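Local coordinates for 2-C-methyl-D-erythritol 4-phosphate cytidylyltransferase (Anaerococcus prevotii, PDB 4KT7), which probably catalyses the transfer of a cytidylyl group from CTP to 2-C-methyl-D-erythritol 4-phosphate in the DXP route of isoprenoid biosynthesis, at residues P114-E119 with Y213-I218. Numbering follows the deposited sequence.
Sequences PFASEE and YSNIKI
F115 lies beside S214 and I216, while A116 packs on the amide of N215. The F115 side chain starts at CB, which sits 3.7 Å from S214 O. CG swings beside the backbone N, anti to the carbonyl carbon (chi1 -56°). S214 O then lies at the ring edge, 3.7 Å from F115 CD2. I216 CG1 is also near the ring plane, 4.3 Å from F115 CD2. P114 CG covers one face, over the ring centre. Beyond CD2 the ring reaches helix 221-231, where it meets the Y230 ring and touches A227 and L231. Further along, P114 CD rests 3.8 Å from I218 CG1, and the two side chains cross at about a right angle.

N215 is the centre of an inverse gamma turn. Its CG is anti to the backbone N (chi1 -172°), which brings the flat amide alongside A116. N215 OD1 comes 3.4 Å from A116 CB. It is also close to A116 N, but the angle is too poor for a hydrogen bond. ND2 is bonded to T167 O and Q166 OE1, and this fixes the turn of the amide. N215 OD1 instead accepts from a water at 2.6 Å. That water takes the N-H of F115 and donates to I216 O. A second water accepts from S214 OG and donates to F115 O. An alanine at N215 would probably leave the first water without one of its acceptors, and T167 O without this amide donor.

The contact joins the loop leading into helix 118-127 to the loop between strand 206-210 and helix 221-231. No direct hydrogen bond links the two segments. The backbone N and O of F115 are instead joined through two waters to N215 OD1, I216 O and S214 OG, beside an apolar seam of P114, F115, I216 and I218.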
ATOM      1  N   PRO A 114       6.426  -7.541  13.221  1.00 25.67           N
ATOM      2  CA  PRO A 114       6.691  -7.462  14.663  1.00 22.77           C
ATOM      3  C   PRO A 114       5.767  -6.516  15.423  1.00 25.51           C
ATOM      4  O   PRO A 114       5.743  -6.555  16.659  1.00 29.38           O
ATOM      5  CB  PRO A 114       8.127  -6.916  14.713  1.00 23.01           C
ATOM      6  CG  PRO A 114       8.223  -6.076  13.468  1.00 22.95           C
ATOM      7  CD  PRO A 114       7.455  -6.847  12.428  1.00 21.38           C
ATOM      8  N   PHE A 115       5.026  -5.670  14.711  1.00 26.34           N
ATOM      9  CA  PHE A 115       4.312  -4.590  15.385  1.00 23.40           C
ATOM     10  C   PHE A 115       2.816  -4.837  15.616  1.00 27.59           C
ATOM     11  O   PHE A 115       2.152  -4.003  16.235  1.00 27.57           O
ATOM     12  CB  PHE A 115       4.539  -3.257  14.660  1.00 27.41           C
ATOM     13  CG  PHE A 115       5.993  -2.888  14.506  1.00 32.20           C
ATOM     14  CD1 PHE A 115       6.874  -3.012  15.570  1.00 34.58           C
ATOM     15  CD2 PHE A 115       6.483  -2.442  13.286  1.00 35.21           C
ATOM     16  CE1 PHE A 115       8.219  -2.670  15.427  1.00 40.36           C
ATOM     17  CE2 PHE A 115       7.829  -2.111  13.133  1.00 35.68           C
ATOM     18  CZ  PHE A 115       8.691  -2.222  14.209  1.00 35.72           C
ATOM     19  N   ALA A 116       2.285  -5.966  15.148  1.00 27.10           N
ATOM     20  CA  ALA A 116       0.881  -6.302  15.438  1.00 25.39           C
ATOM     21  C   ALA A 116       0.675  -6.295  16.953  1.00 27.23           C
ATOM     22  O   ALA A 116       1.424  -6.929  17.686  1.00 28.23           O
ATOM     23  CB  ALA A 116       0.497  -7.666  14.830  1.00 16.71           C
ATOM     24  N   SER A 117      -0.301  -5.528  17.431  1.00 22.75           N
ATOM     25  CA  SER A 117      -0.494  -5.398  18.871  1.00 23.88           C
ATOM     26  C   SER A 117      -1.143  -6.663  19.372  1.00 23.63           C
ATOM     27  O   SER A 117      -1.710  -7.429  18.595  1.00 24.85           O
ATOM     28  CB  SER A 117      -1.421  -4.224  19.189  1.00 21.53           C
ATOM     29  OG  SER A 117      -2.715  -4.487  18.641  1.00 24.92           O
ATOM     30  N   GLU A 118      -1.054  -6.881  20.675  1.00 19.04           N
ATOM     31  CA  GLU A 118      -1.754  -7.987  21.319  1.00 20.37           C
ATOM     32  C   GLU A 118      -3.270  -7.902  21.083  1.00 23.79           C
ATOM     33  O   GLU A 118      -3.936  -8.916  20.863  1.00 24.92           O
ATOM     34  CB  GLU A 118      -1.429  -7.954  22.808  1.00 28.35           C
ATOM     35  CG  GLU A 118      -1.932  -9.121  23.614  1.00 42.20           C
ATOM     36  CD  GLU A 118      -1.600  -8.957  25.084  1.00 52.93           C
ATOM     37  OE1 GLU A 118      -0.485  -8.460  25.379  1.00 54.97           O
ATOM     38  OE2 GLU A 118      -2.450  -9.308  25.937  1.00 52.76           O
ATOM     39  N   GLU A 119      -3.808  -6.684  21.100  1.00 21.47           N
ATOM     40  CA  GLU A 119      -5.231  -6.463  20.848  1.00 24.17           C
ATOM     41  C   GLU A 119      -5.675  -6.943  19.469  1.00 25.32           C
ATOM     42  O   GLU A 119      -6.803  -7.413  19.297  1.00 25.38           O
ATOM     43  CB  GLU A 119      -5.566  -4.981  21.004  1.00 34.70           C
ATOM     44  CG  GLU A 119      -7.042  -4.678  20.990  1.00 46.42           C
ATOM     45  CD  GLU A 119      -7.345  -3.255  20.547  1.00 61.02           C
ATOM     46  OE1 GLU A 119      -6.590  -2.706  19.707  1.00 56.38           O
ATOM     47  OE2 GLU A 119      -8.347  -2.685  21.034  1.00 72.51           O
ATOM     48  N   TYR A 213      -2.258   0.101  10.557  1.00 22.13           N
ATOM     49  CA  TYR A 213      -1.407   0.622   9.497  1.00 26.39           C
ATOM     50  C   TYR A 213       0.057   0.443   9.880  1.00 27.88           C
ATOM     51  O   TYR A 213       0.911   0.254   9.022  1.00 30.30           O
ATOM     52  CB  TYR A 213      -1.739   2.091   9.176  1.00 28.63           C
ATOM     53  CG  TYR A 213      -3.039   2.224   8.410  1.00 32.03           C
ATOM     54  CD1 TYR A 213      -3.115   1.851   7.076  1.00 23.25           C
ATOM     55  CD2 TYR A 213      -4.194   2.706   9.028  1.00 28.63           C
ATOM     56  CE1 TYR A 213      -4.317   1.946   6.364  1.00 29.94           C
ATOM     57  CE2 TYR A 213      -5.402   2.807   8.326  1.00 26.23           C
ATOM     58  CZ  TYR A 213      -5.450   2.434   6.994  1.00 29.54           C
ATOM     59  OH  TYR A 213      -6.634   2.541   6.301  1.00 31.60           O
ATOM     60  N   SER A 214       0.330   0.487  11.180  1.00 22.87           N
ATOM     61  CA  SER A 214       1.681   0.272  11.687  1.00 29.70           C
ATOM     62  C   SER A 214       2.178  -1.174  11.536  1.00 27.26           C
ATOM     63  O   SER A 214       3.370  -1.428  11.661  1.00 34.15           O
ATOM     64  CB  SER A 214       1.757   0.685  13.162  1.00 32.58           C
ATOM     65  OG  SER A 214       0.736   0.033  13.911  1.00 32.54           O
ATOM     66  N   ASN A 215       1.271  -2.112  11.274  1.00 22.56           N
ATOM     67  CA  ASN A 215       1.623  -3.541  11.228  1.00 20.95           C
ATOM     68  C   ASN A 215       2.274  -3.930   9.886  1.00 22.20           C
ATOM     69  O   ASN A 215       1.763  -4.776   9.140  1.00 24.97           O
ATOM     70  CB  ASN A 215       0.375  -4.380  11.497  1.00 19.85           C
ATOM     71  CG  ASN A 215       0.669  -5.862  11.662  1.00 25.06           C
ATOM     72  OD1 ASN A 215       1.800  -6.263  11.994  1.00 22.99           O
ATOM     73  ND2 ASN A 215      -0.364  -6.691  11.444  1.00 20.01           N
ATOM     74  N   ILE A 216       3.421  -3.327   9.594  1.00 26.87           N
ATOM     75  CA  ILE A 216       4.090  -3.551   8.316  1.00 26.64           C
ATOM     76  C   ILE A 216       4.976  -4.800   8.319  1.00 22.45           C
ATOM     77  O   ILE A 216       5.416  -5.258   9.380  1.00 31.69           O
ATOM     78  CB  ILE A 216       4.948  -2.342   7.963  1.00 27.95           C
ATOM     79  CG1 ILE A 216       5.987  -2.129   9.066  1.00 26.36           C
ATOM     80  CG2 ILE A 216       4.066  -1.106   7.841  1.00 31.10           C
ATOM     81  CD1 ILE A 216       7.092  -1.140   8.710  1.00 35.49           C
ATOM     82  N   LYS A 217       5.231  -5.333   7.120  1.00 26.56           N
ATOM     83  CA  LYS A 217       6.147  -6.454   6.905  1.00 28.61           C
ATOM     84  C   LYS A 217       7.588  -5.931   6.802  1.00 39.78           C
ATOM     85  O   LYS A 217       7.838  -4.921   6.128  1.00 42.46           O
ATOM     86  CB  LYS A 217       5.770  -7.143   5.595  1.00 34.48           C
ATOM     87  CG  LYS A 217       5.932  -8.645   5.568  1.00 37.90           C
ATOM     88  CD  LYS A 217       5.707  -9.174   4.157  1.00 45.02           C
ATOM     89  CE  LYS A 217       5.520 -10.692   4.128  1.00 49.12           C
ATOM     90  NZ  LYS A 217       6.737 -11.459   4.530  1.00 46.76           N
ATOM     91  N   ILE A 218       8.535  -6.603   7.462  1.00 36.21           N
ATOM     92  CA  ILE A 218       9.937  -6.179   7.412  1.00 41.70           C
ATOM     93  C   ILE A 218      10.776  -7.148   6.587  1.00 46.24           C
ATOM     94  O   ILE A 218      11.141  -8.220   7.075  1.00 44.89           O
ATOM     95  CB  ILE A 218      10.565  -6.087   8.822  1.00 40.14           C
ATOM     96  CG1 ILE A 218       9.671  -5.283   9.771  1.00 30.56           C
ATOM     97  CG2 ILE A 218      11.970  -5.495   8.749  1.00 44.75           C
ATOM     98  CD1 ILE A 218       9.358  -3.900   9.295  1.00 36.22           C
TER
HETATM   99  O   HOH W   1       4.291  -5.460  12.003  1.00 17.96           O
HETATM  100  O   HOH W   2       0.649  -2.549  14.784  1.00 25.76           O